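Local coordinates for GTPase activator-like protein (Chaetomium thermophilum, PDB 6SSH), which probably activates the GTPase activity of a small G protein, through the Rap/Ran-GAP-type (TSC2 GAP) domain that this chain represents within a longer protein, at residues Asp102-Val107 and Leu192-Phe197; Lys113-Asp118 and Tyr126-Ile131; Pro164-Ile169 and Leu199-Arg204. All blocks are in the same frame, centred on the assembly; numbering follows the deposited sequence.

Contact 1: Asp102-Val107 and Leu192-Phe197; sequences DFVNIV and LNASVF
With chi1 at -178°, V104 places CG1 opposite its own backbone N and CG2 opposite its carbonyl carbon; CG2 is turned to A194 and S195 of the helix, while CG1 meets A194 CB alone. CG2 does most of the touching. It lies 3.7 Å from A194 CB and reaches past that methyl to the helix backbone, where V104 CG2 comes within 3.6 Å of S195 N. The second branch, V104 CG1, flanks the same methyl at 4.0 Å from A194 CB, giving A194 two methyl neighbours. Alanine suits this place because a single methyl lets the strand side chain come close to the helix main chain. A beta-branched valine suits the strand and presents two methyls on a short stem. S195 contributes its backbone and CB to the meeting, while in one of two conformers its hydroxyl is hydrogen-bonded to H3 ND1 of strand 2-10. The backbone of V104 is hydrogen-bonded to G6 in that neighbouring strand, and its side chain also meets S198 and I129, so it sits in a shared hydrophobic layer between the sheet and helix 183-201. The chemistry is that of dispersion and exclusion of water: the fit here rests on the shape of the methyl groups against the helix backbone, with no directional bond between the two segments.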
loop_
_atom_site.group_PDB
_atom_site.type_symbol
_atom_site.label_atom_id
_atom_site.label_comp_id
_atom_site.label_asym_id
_atom_site.label_seq_id
_atom_site.Cartn_x
_atom_site.Cartn_y
_atom_site.Cartn_z
ATOM N N ASP A 102 -8.678 3.452 -4.929
ATOM C CA ASP A 102 -7.692 4.309 -4.249
ATOM C C ASP A 102 -6.806 4.933 -5.284
ATOM O O ASP A 102 -6.184 4.264 -6.107
ATOM C CB ASP A 102 -6.879 3.471 -3.315
ATOM C CG ASP A 102 -7.662 2.962 -2.093
ATOM O OD1 ASP A 102 -8.703 3.546 -1.772
ATOM O OD2 ASP A 102 -7.148 2.008 -1.457
ATOM N N PHE A 103 -6.689 6.252 -5.222
ATOM C CA PHE A 103 -5.839 6.968 -6.174
ATOM C C PHE A 103 -4.385 6.517 -6.012
ATOM O O PHE A 103 -3.636 6.467 -6.992
ATOM C CB PHE A 103 -5.975 8.486 -5.980
ATOM C CG PHE A 103 -7.340 9.057 -6.335
ATOM C CD1 PHE A 103 -8.092 8.558 -7.385
ATOM C CD2 PHE A 103 -7.844 10.140 -5.596
ATOM C CE1 PHE A 103 -9.360 9.143 -7.702
ATOM C CE2 PHE A 103 -9.054 10.752 -5.925
ATOM C CZ PHE A 103 -9.827 10.225 -6.955
ATOM N N VAL A 104 -3.951 6.313 -4.789
ATOM C CA VAL A 104 -2.576 6.005 -4.421
ATOM C C VAL A 104 -2.511 4.626 -3.790
ATOM O O VAL A 104 -3.298 4.331 -2.885
ATOM C CB VAL A 104 -2.053 7.048 -3.408
ATOM C CG1 VAL A 104 -0.625 6.764 -3.062
ATOM C CG2 VAL A 104 -2.232 8.465 -3.994
ATOM N N ASN A 105 -1.547 3.806 -4.244
ATOM C CA ASN A 105 -1.267 2.490 -3.696
ATOM C C ASN A 105 0.208 2.300 -3.486
ATOM O O ASN A 105 0.987 2.640 -4.378
ATOM C CB ASN A 105 -1.831 1.363 -4.625
ATOM C CG ASN A 105 -3.322 1.268 -4.578
ATOM O OD1 ASN A 105 -3.870 0.764 -3.612
ATOM N ND2 ASN A 105 -3.972 1.753 -5.554
ATOM N N ILE A 106 0.555 1.769 -2.366
ATOM C CA ILE A 106 1.905 1.343 -2.006
ATOM C C ILE A 106 2.053 -0.098 -2.395
ATOM O O ILE A 106 1.156 -0.936 -2.033
ATOM C CB ILE A 106 2.154 1.541 -0.515
ATOM C CG1 ILE A 106 2.026 3.014 -0.163
ATOM C CG2 ILE A 106 3.500 0.947 -0.084
ATOM C CD1 ILE A 106 1.843 3.273 1.321
ATOM N N VAL A 107 3.105 -0.485 -3.105
ATOM C CA VAL A 107 3.339 -1.833 -3.551
ATOM C C VAL A 107 4.635 -2.355 -2.974
ATOM O O VAL A 107 5.693 -1.707 -3.181
ATOM C CB VAL A 107 3.424 -1.877 -5.089
ATOM C CG1 VAL A 107 3.727 -3.284 -5.603
ATOM C CG2 VAL A 107 2.122 -1.402 -5.710
ATOM N N LEU A 192 1.030 10.713 1.250
ATOM C CA LEU A 192 0.232 11.883 1.552
ATOM C C LEU A 192 0.309 12.906 0.424
ATOM O O LEU A 192 -0.689 13.444 -0.025
ATOM C CB LEU A 192 0.679 12.498 2.873
ATOM C CG LEU A 192 -0.210 13.626 3.398
ATOM C CD1 LEU A 192 -1.684 13.213 3.470
ATOM C CD2 LEU A 192 0.322 14.026 4.772
ATOM N N ASN A 193 1.508 13.228 -0.046
ATOM C CA ASN A 193 1.665 14.170 -1.111
ATOM C C ASN A 193 0.957 13.661 -2.372
ATOM O O ASN A 193 0.255 14.394 -3.045
ATOM C CB ASN A 193 3.157 14.406 -1.360
ATOM C CG ASN A 193 3.819 15.200 -0.188
ATOM O OD1 ASN A 193 3.133 15.821 0.606
ATOM N ND2 ASN A 193 5.112 15.112 -0.066
ATOM N N ALA A 194 1.138 12.397 -2.691
ATOM C CA ALA A 194 0.460 11.832 -3.861
ATOM C C ALA A 194 -1.054 11.912 -3.735
ATOM O O ALA A 194 -1.745 12.128 -4.747
ATOM C CB ALA A 194 0.884 10.389 -4.053
ATOM N N SER A 195 -1.556 11.720 -2.533
ATOM C CA SER A 195 -2.994 11.763 -2.354
ATOM C C SER A 195 -3.522 13.176 -2.553
ATOM O O SER A 195 -4.567 13.399 -3.195
ATOM C CB SER A 195 -3.353 11.260 -0.961
ATOM O OG SER A 195 -4.771 11.219 -0.836
ATOM N N VAL A 196 -2.821 14.173 -2.003
ATOM C CA VAL A 196 -3.207 15.547 -2.185
ATOM C C VAL A 196 -3.214 15.907 -3.665
ATOM O O VAL A 196 -4.163 16.518 -4.198
ATOM C CB VAL A 196 -2.366 16.480 -1.317
ATOM C CG1 VAL A 196 -2.666 17.904 -1.602
ATOM C CG2 VAL A 196 -2.595 16.167 0.169
ATOM N N PHE A 197 -2.155 15.505 -4.392
ATOM C CA PHE A 197 -2.137 15.814 -5.787
ATOM C C PHE A 197 -3.266 15.101 -6.544
ATOM O O PHE A 197 -3.831 15.693 -7.452
ATOM C CB PHE A 197 -0.785 15.396 -6.409
ATOM C CG PHE A 197 0.366 16.319 -6.083
ATOM C CD1 PHE A 197 0.273 17.659 -6.216
ATOM C CD2 PHE A 197 1.554 15.764 -5.657
ATOM C CE1 PHE A 197 1.392 18.513 -5.930
ATOM C CE2 PHE A 197 2.656 16.557 -5.413
ATOM C CZ PHE A 197 2.559 17.882 -5.495
#

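Contact 2: Lys113-Asp118 and Tyr126-Ile131; sequences KPFRFD and YVYIVI. With EDO (1,2-ethanediol), chain D.
Y128 is gripped by two phenylalanines on different sides. The edge of F115 points at one face of the tyrosine in an edge-to-face pair, with centroids 5.3 Å apart and planes at 67°. In turn, Y128 directs its own edge at the face of F117 in an offset edge-to-face pair, bringing F117 CE1 to 3.6 Å from Y128 CD1. F115 also packs its CD2 against V130 CG2 at 3.7 Å; with CG swung away from the backbone N (chi1 178°), this ring extends from the loop onto the strand. A water donates to F117 O at 2.6 Å and to Y128 OH at the same distance, bridging loop backbone to phenol. N125 OD1 also bonds that hydroxyl. Further out, M161 of strand 155-162 touches both phenylalanines, and V107 backs F115. Beside F115, R116 N makes a nearly straight 2.9 Å bond to O2 of a 1,2-ethanediol, which T119 and Q14 also hold. Tyrosine suits its position by joining two demands: its ring supplies both a face and an edge to the cluster, and its hydroxyl accepts from the water while able to donate to N125. Apolar packing of the rings does most of the joining, and the single water adds a polar link.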
loop_
_atom_site.group_PDB
_atom_site.type_symbol
_atom_site.label_atom_id
_atom_site.label_comp_id
_atom_site.label_asym_id
_atom_site.label_seq_id
_atom_site.Cartn_x
_atom_site.Cartn_y
_atom_site.Cartn_z
ATOM N N LYS A 113 10.715 -9.411 -10.098
ATOM C CA LYS A 113 10.486 -8.893 -11.439
ATOM C C LYS A 113 10.204 -7.400 -11.355
ATOM O O LYS A 113 9.775 -6.881 -10.310
ATOM C CB LYS A 113 9.302 -9.613 -12.089
ATOM C CG LYS A 113 9.418 -11.147 -12.092
ATOM C CD LYS A 113 8.131 -11.825 -12.578
ATOM C CE LYS A 113 8.240 -13.359 -12.582
ATOM N NZ LYS A 113 9.197 -13.862 -13.612
ATOM N N PRO A 114 10.375 -6.682 -12.451
ATOM C CA PRO A 114 10.023 -5.265 -12.425
ATOM C C PRO A 114 8.516 -5.112 -12.287
ATOM O O PRO A 114 7.729 -5.857 -12.885
ATOM C CB PRO A 114 10.476 -4.764 -13.804
ATOM C CG PRO A 114 11.495 -5.718 -14.212
ATOM C CD PRO A 114 11.046 -7.056 -13.715
ATOM N N PHE A 115 8.113 -4.133 -11.487
ATOM C CA PHE A 115 6.674 -3.922 -11.325
ATOM C C PHE A 115 6.054 -3.347 -12.580
ATOM O O PHE A 115 6.566 -2.342 -13.112
ATOM C CB PHE A 115 6.409 -2.960 -10.164
ATOM C CG PHE A 115 4.943 -2.665 -9.979
ATOM C CD1 PHE A 115 4.054 -3.638 -9.526
ATOM C CD2 PHE A 115 4.415 -1.434 -10.314
ATOM C CE1 PHE A 115 2.693 -3.381 -9.408
ATOM C CE2 PHE A 115 3.059 -1.200 -10.177
ATOM C CZ PHE A 115 2.216 -2.167 -9.740
ATOM N N ARG A 116 4.993 -3.959 -13.071
ATOM C CA ARG A 116 4.317 -3.488 -14.276
ATOM C C ARG A 116 3.208 -2.520 -13.888
ATOM O O ARG A 116 2.359 -2.835 -13.019
ATOM C CB ARG A 116 3.714 -4.653 -15.062
ATOM C CG ARG A 116 4.746 -5.669 -15.487
ATOM C CD ARG A 116 5.907 -4.998 -16.177
ATOM N NE ARG A 116 6.948 -5.919 -16.596
ATOM C CZ ARG A 116 8.075 -5.528 -17.181
ATOM N NH1 ARG A 116 8.280 -4.239 -17.399
ATOM N NH2 ARG A 116 8.984 -6.423 -17.549
ATOM N N PHE A 117 3.146 -1.386 -14.561
ATOM C CA PHE A 117 2.204 -0.338 -14.193
ATOM C C PHE A 117 0.757 -0.784 -14.366
ATOM O O PHE A 117 -0.118 -0.312 -13.639
ATOM C CB PHE A 117 2.488 0.922 -15.046
ATOM C CG PHE A 117 1.680 2.102 -14.635
ATOM C CD1 PHE A 117 1.966 2.785 -13.462
ATOM C CD2 PHE A 117 0.655 2.560 -15.437
ATOM C CE1 PHE A 117 1.214 3.880 -13.066
ATOM C CE2 PHE A 117 -0.105 3.668 -15.058
ATOM C CZ PHE A 117 0.172 4.319 -13.865
ATOM N N ASP A 118 0.504 -1.738 -15.259
ATOM C CA ASP A 118 -0.833 -2.197 -15.559
ATOM C C ASP A 118 -1.250 -3.448 -14.762
ATOM O O ASP A 118 -2.232 -4.098 -15.090
ATOM C CB ASP A 118 -1.002 -2.431 -17.070
ATOM C CG ASP A 118 -0.132 -3.537 -17.592
ATOM O OD1 ASP A 118 0.746 -4.033 -16.867
ATOM O OD2 ASP A 118 -0.302 -3.913 -18.773
ATOM N N TYR A 126 -3.857 6.320 -9.889
ATOM C CA TYR A 126 -3.024 7.342 -10.486
ATOM C C TYR A 126 -1.561 7.143 -10.153
ATOM O O TYR A 126 -0.744 7.500 -11.001
ATOM C CB TYR A 126 -3.410 8.716 -9.953
ATOM C CG TYR A 126 -4.832 9.136 -10.245
ATOM C CD1 TYR A 126 -5.562 8.581 -11.279
ATOM C CD2 TYR A 126 -5.413 10.146 -9.502
ATOM C CE1 TYR A 126 -6.876 9.015 -11.520
ATOM C CE2 TYR A 126 -6.728 10.555 -9.713
ATOM C CZ TYR A 126 -7.441 9.991 -10.719
ATOM O OH TYR A 126 -8.742 10.438 -10.948
ATOM N N VAL A 127 -1.218 6.650 -8.978
ATOM C CA VAL A 127 0.153 6.584 -8.467
ATOM C C VAL A 127 0.385 5.280 -7.761
ATOM O O VAL A 127 -0.460 4.887 -6.918
ATOM C CB VAL A 127 0.401 7.728 -7.404
ATOM C CG1 VAL A 127 1.851 7.657 -6.859
ATOM C CG2 VAL A 127 0.139 9.116 -8.019
ATOM N N TYR A 128 1.520 4.641 -8.036
ATOM C CA TYR A 128 2.036 3.515 -7.271
ATOM C C TYR A 128 3.376 3.935 -6.658
ATOM O O TYR A 128 4.265 4.474 -7.348
ATOM C CB TYR A 128 2.247 2.263 -8.132
ATOM C CG TYR A 128 0.960 1.742 -8.732
ATOM C CD1 TYR A 128 0.692 1.931 -10.078
ATOM C CD2 TYR A 128 -0.008 1.144 -7.917
ATOM C CE1 TYR A 128 -0.447 1.484 -10.650
ATOM C CE2 TYR A 128 -1.186 0.699 -8.490
ATOM C CZ TYR A 128 -1.395 0.903 -9.822
ATOM O OH TYR A 128 -2.584 0.474 -10.463
ATOM N N ILE A 129 3.529 3.722 -5.373
ATOM C CA ILE A 129 4.778 3.904 -4.626
ATOM C C ILE A 129 5.371 2.544 -4.470
ATOM O O ILE A 129 4.814 1.715 -3.712
ATOM C CB ILE A 129 4.567 4.579 -3.292
ATOM C CG1 ILE A 129 3.992 5.970 -3.486
ATOM C CG2 ILE A 129 5.874 4.638 -2.489
ATOM C CD1 ILE A 129 3.338 6.537 -2.305
ATOM N N VAL A 130 6.381 2.187 -5.249
ATOM C CA VAL A 130 6.874 0.818 -5.363
ATOM C C VAL A 130 8.122 0.626 -4.516
ATOM O O VAL A 130 9.124 1.354 -4.706
ATOM C CB VAL A 130 7.143 0.438 -6.790
ATOM C CG1 VAL A 130 7.530 -0.984 -6.856
ATOM C CG2 VAL A 130 5.947 0.734 -7.691
ATOM N N ILE A 131 8.111 -0.291 -3.579
ATOM C CA ILE A 131 9.194 -0.632 -2.648
ATOM C C ILE A 131 9.779 -1.933 -3.137
ATOM O O ILE A 131 9.066 -2.926 -3.206
ATOM C CB ILE A 131 8.692 -0.813 -1.216
ATOM C CG1 ILE A 131 8.071 0.470 -0.701
ATOM C CG2 ILE A 131 9.814 -1.326 -0.305
ATOM C CD1 ILE A 131 7.191 0.326 0.548
HETATM C C1 EDO D . 5.377 -8.042 -10.876
HETATM O O1 EDO D . 5.537 -9.284 -11.549
HETATM C C2 EDO D . 3.970 -7.593 -11.169
HETATM O O2 EDO D . 3.975 -6.241 -11.567
HETATM O O HOH W 1 -2.337 -1.068 -12.519
#

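Contact 3: Pro164-Ile169 and Leu199-Arg204; sequences PGFPEI and LVWANR
F166 and W201 form an edge-to-face aromatic contact near the protein surface, joining the loop after strand 155-162 to the C-terminal part of helix 183-201; one of two conformers of W201 is described. The edge of F166 is directed at the indole face, its ring centroid 4.7 Å from that of the five-membered ring and the planes at 66°. F166 CD2 comes to 3.4 Å from W201 CD2. F166 holds CG extended from the backbone N (chi1 -166°), which carries the ring alongside the helix, where it also meets F197 and S198. P167 adds a saturated carbon to the patch, its CD lying 3.8 Å from W201 CD1. The indole N-H may give a weak, doubtful bond to the loop, with W201 NE1 3.4 Å from G165 O. Glycine suits that position, since its backbone has positive phi. The other face of the tryptophan is covered by R204, whose CD stands 3.7 Å above the ring plane while its guanidinium lays a face near W201 CZ3. R204 NH1 bonds to W201 O at 3.1 Å, which favours this pose; R204 N, closing the turn, reaches that oxygen from the opposite face of the carbonyl plane. Tryptophan is broad enough to serve both neighbours. W201 to R204 form a type I beta turn, and the aromatic patch joins loop to helix in this alpha/beta Rap/Ran-GAP-type domain.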
loop_
_atom_site.group_PDB
_atom_site.type_symbol
_atom_site.label_atom_id
_atom_site.label_comp_id
_atom_site.label_asym_id
_atom_site.label_seq_id
_atom_site.Cartn_x
_atom_site.Cartn_y
_atom_site.Cartn_z
ATOM N N PRO A 164 0.651 9.067 -17.149
ATOM C CA PRO A 164 1.276 10.146 -17.913
ATOM C C PRO A 164 0.637 11.504 -17.617
ATOM O O PRO A 164 -0.590 11.554 -17.518
ATOM C CB PRO A 164 0.998 9.765 -19.368
ATOM C CG PRO A 164 0.749 8.281 -19.325
ATOM C CD PRO A 164 0.145 7.977 -17.992
ATOM N N GLY A 165 1.456 12.509 -17.388
ATOM C CA GLY A 165 0.969 13.849 -17.079
ATOM C C GLY A 165 0.724 14.045 -15.578
ATOM O O GLY A 165 0.470 15.194 -15.167
ATOM N N PHE A 166 0.875 13.010 -14.755
ATOM C CA PHE A 166 0.662 13.153 -13.322
ATOM C C PHE A 166 1.864 13.880 -12.743
ATOM O O PHE A 166 3.003 13.628 -13.127
ATOM C CB PHE A 166 0.456 11.791 -12.642
ATOM C CG PHE A 166 -0.082 11.922 -11.257
ATOM C CD1 PHE A 166 0.781 12.053 -10.206
ATOM C CD2 PHE A 166 -1.432 11.997 -11.038
ATOM C CE1 PHE A 166 0.303 12.266 -8.910
ATOM C CE2 PHE A 166 -1.918 12.184 -9.760
ATOM C CZ PHE A 166 -1.095 12.290 -8.712
ATOM N N PRO A 167 1.639 14.774 -11.771
ATOM C CA PRO A 167 2.811 15.480 -11.215
ATOM C C PRO A 167 3.933 14.557 -10.676
ATOM O O PRO A 167 3.696 13.560 -9.967
ATOM C CB PRO A 167 2.228 16.270 -10.023
ATOM C CG PRO A 167 0.760 16.166 -10.092
ATOM C CD PRO A 167 0.356 15.261 -11.226
ATOM N N GLU A 168 5.178 14.901 -10.964
ATOM C CA GLU A 168 6.286 14.187 -10.352
ATOM C C GLU A 168 6.273 14.403 -8.866
ATOM O O GLU A 168 5.871 15.464 -8.340
ATOM C CB GLU A 168 7.639 14.667 -10.924
ATOM C CG GLU A 168 7.790 14.503 -12.402
ATOM C CD GLU A 168 9.185 14.884 -12.887
ATOM O OE1 GLU A 168 10.029 15.281 -12.047
ATOM O OE2 GLU A 168 9.420 14.783 -14.108
ATOM N N ILE A 169 6.635 13.316 -8.189
ATOM C CA ILE A 169 6.863 13.250 -6.788
ATOM C C ILE A 169 8.190 12.487 -6.709
ATOM O O ILE A 169 8.366 11.470 -7.432
ATOM C CB ILE A 169 5.772 12.405 -6.107
ATOM C CG1 ILE A 169 4.388 12.855 -6.575
ATOM C CG2 ILE A 169 5.906 12.498 -4.616
ATOM C CD1 ILE A 169 3.323 11.898 -6.261
ATOM N N LEU A 199 -6.223 14.344 -5.533
ATOM C CA LEU A 199 -7.509 15.005 -5.395
ATOM C C LEU A 199 -7.696 16.109 -6.371
ATOM O O LEU A 199 -8.780 16.349 -6.883
ATOM C CB LEU A 199 -7.699 15.483 -3.962
ATOM C CG LEU A 199 -7.864 14.361 -2.960
ATOM C CD1 LEU A 199 -7.725 14.915 -1.542
ATOM C CD2 LEU A 199 -9.206 13.666 -3.134
ATOM N N VAL A 200 -6.635 16.869 -6.670
ATOM C CA VAL A 200 -6.707 17.888 -7.699
ATOM C C VAL A 200 -6.797 17.270 -9.079
ATOM O O VAL A 200 -7.609 17.692 -9.923
ATOM C CB VAL A 200 -5.479 18.843 -7.633
ATOM C CG1 VAL A 200 -5.425 19.788 -8.843
ATOM C CG2 VAL A 200 -5.523 19.576 -6.311
ATOM N N TRP A 201 -5.979 16.261 -9.306
ATOM C CA TRP A 201 -5.911 15.661 -10.629
ATOM C C TRP A 201 -7.260 14.987 -11.004
ATOM O O TRP A 201 -7.622 14.960 -12.192
ATOM C CB TRP A 201 -4.703 14.701 -10.658
ATOM C CG TRP A 201 -3.964 14.579 -11.978
ATOM C CD1 TRP A 201 -3.162 15.498 -12.562
ATOM C CD2 TRP A 201 -3.936 13.421 -12.835
ATOM N NE1 TRP A 201 -2.658 15.005 -13.754
ATOM C CE2 TRP A 201 -3.110 13.728 -13.931
ATOM C CE3 TRP A 201 -4.528 12.150 -12.777
ATOM C CZ2 TRP A 201 -2.881 12.824 -14.967
ATOM C CZ3 TRP A 201 -4.301 11.264 -13.802
ATOM C CH2 TRP A 201 -3.471 11.598 -14.879
ATOM N N ALA A 202 -8.004 14.536 -10.031
ATOM C CA ALA A 202 -9.314 13.882 -10.271
ATOM C C ALA A 202 -10.265 14.862 -11.000
ATOM O O ALA A 202 -11.262 14.426 -11.602
ATOM C CB ALA A 202 -9.920 13.380 -8.988
ATOM N N ASN A 203 -9.951 16.158 -11.005
ATOM C CA ASN A 203 -10.780 17.170 -11.704
ATOM C C ASN A 203 -10.389 17.459 -13.147
ATOM O O ASN A 203 -11.058 18.256 -13.849
ATOM C CB ASN A 203 -10.690 18.518 -10.971
ATOM C CG ASN A 203 -11.175 18.445 -9.576
ATOM O OD1 ASN A 203 -12.312 18.053 -9.332
ATOM N ND2 ASN A 203 -10.325 18.817 -8.626
ATOM N N ARG A 204 -9.291 16.891 -13.617
ATOM C CA ARG A 204 -8.775 17.250 -14.934
ATOM C C ARG A 204 -9.851 17.053 -16.012
ATOM O O ARG A 204 -10.732 16.192 -15.864
ATOM C CB ARG A 204 -7.539 16.408 -15.261
ATOM C CG ARG A 204 -7.897 14.956 -15.588
ATOM C CD ARG A 204 -6.734 14.013 -15.394
ATOM N NE ARG A 204 -7.094 12.587 -15.579
ATOM C CZ ARG A 204 -7.925 11.883 -14.799
ATOM N NH1 ARG A 204 -8.527 12.444 -13.763
ATOM N NH2 ARG A 204 -8.155 10.595 -15.051
#

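Contacts 1 and 2 share neighbouring parallel strands: V107 O lies 2.8 Å from I131 N and V107 N 2.9 Å from I129 O, probable hydrogen bonds, with contact centres about 12 Å apart. They use opposite faces of the sheet, helix 183-201 covering one and the 113-118 loop the other. Contact 3 continues along that helix, its centre about 11 Å from that of contact 1, and A194 CB touches I169 CD1 at 3.6 Å. Contacts 2 and 3, about 17 Å apart between centres, still meet where V127 CG2 packs 3.3 Å from F166 CE1. The 1,2-ethanediol at contact 2 probably comes from the crystallisation liquor.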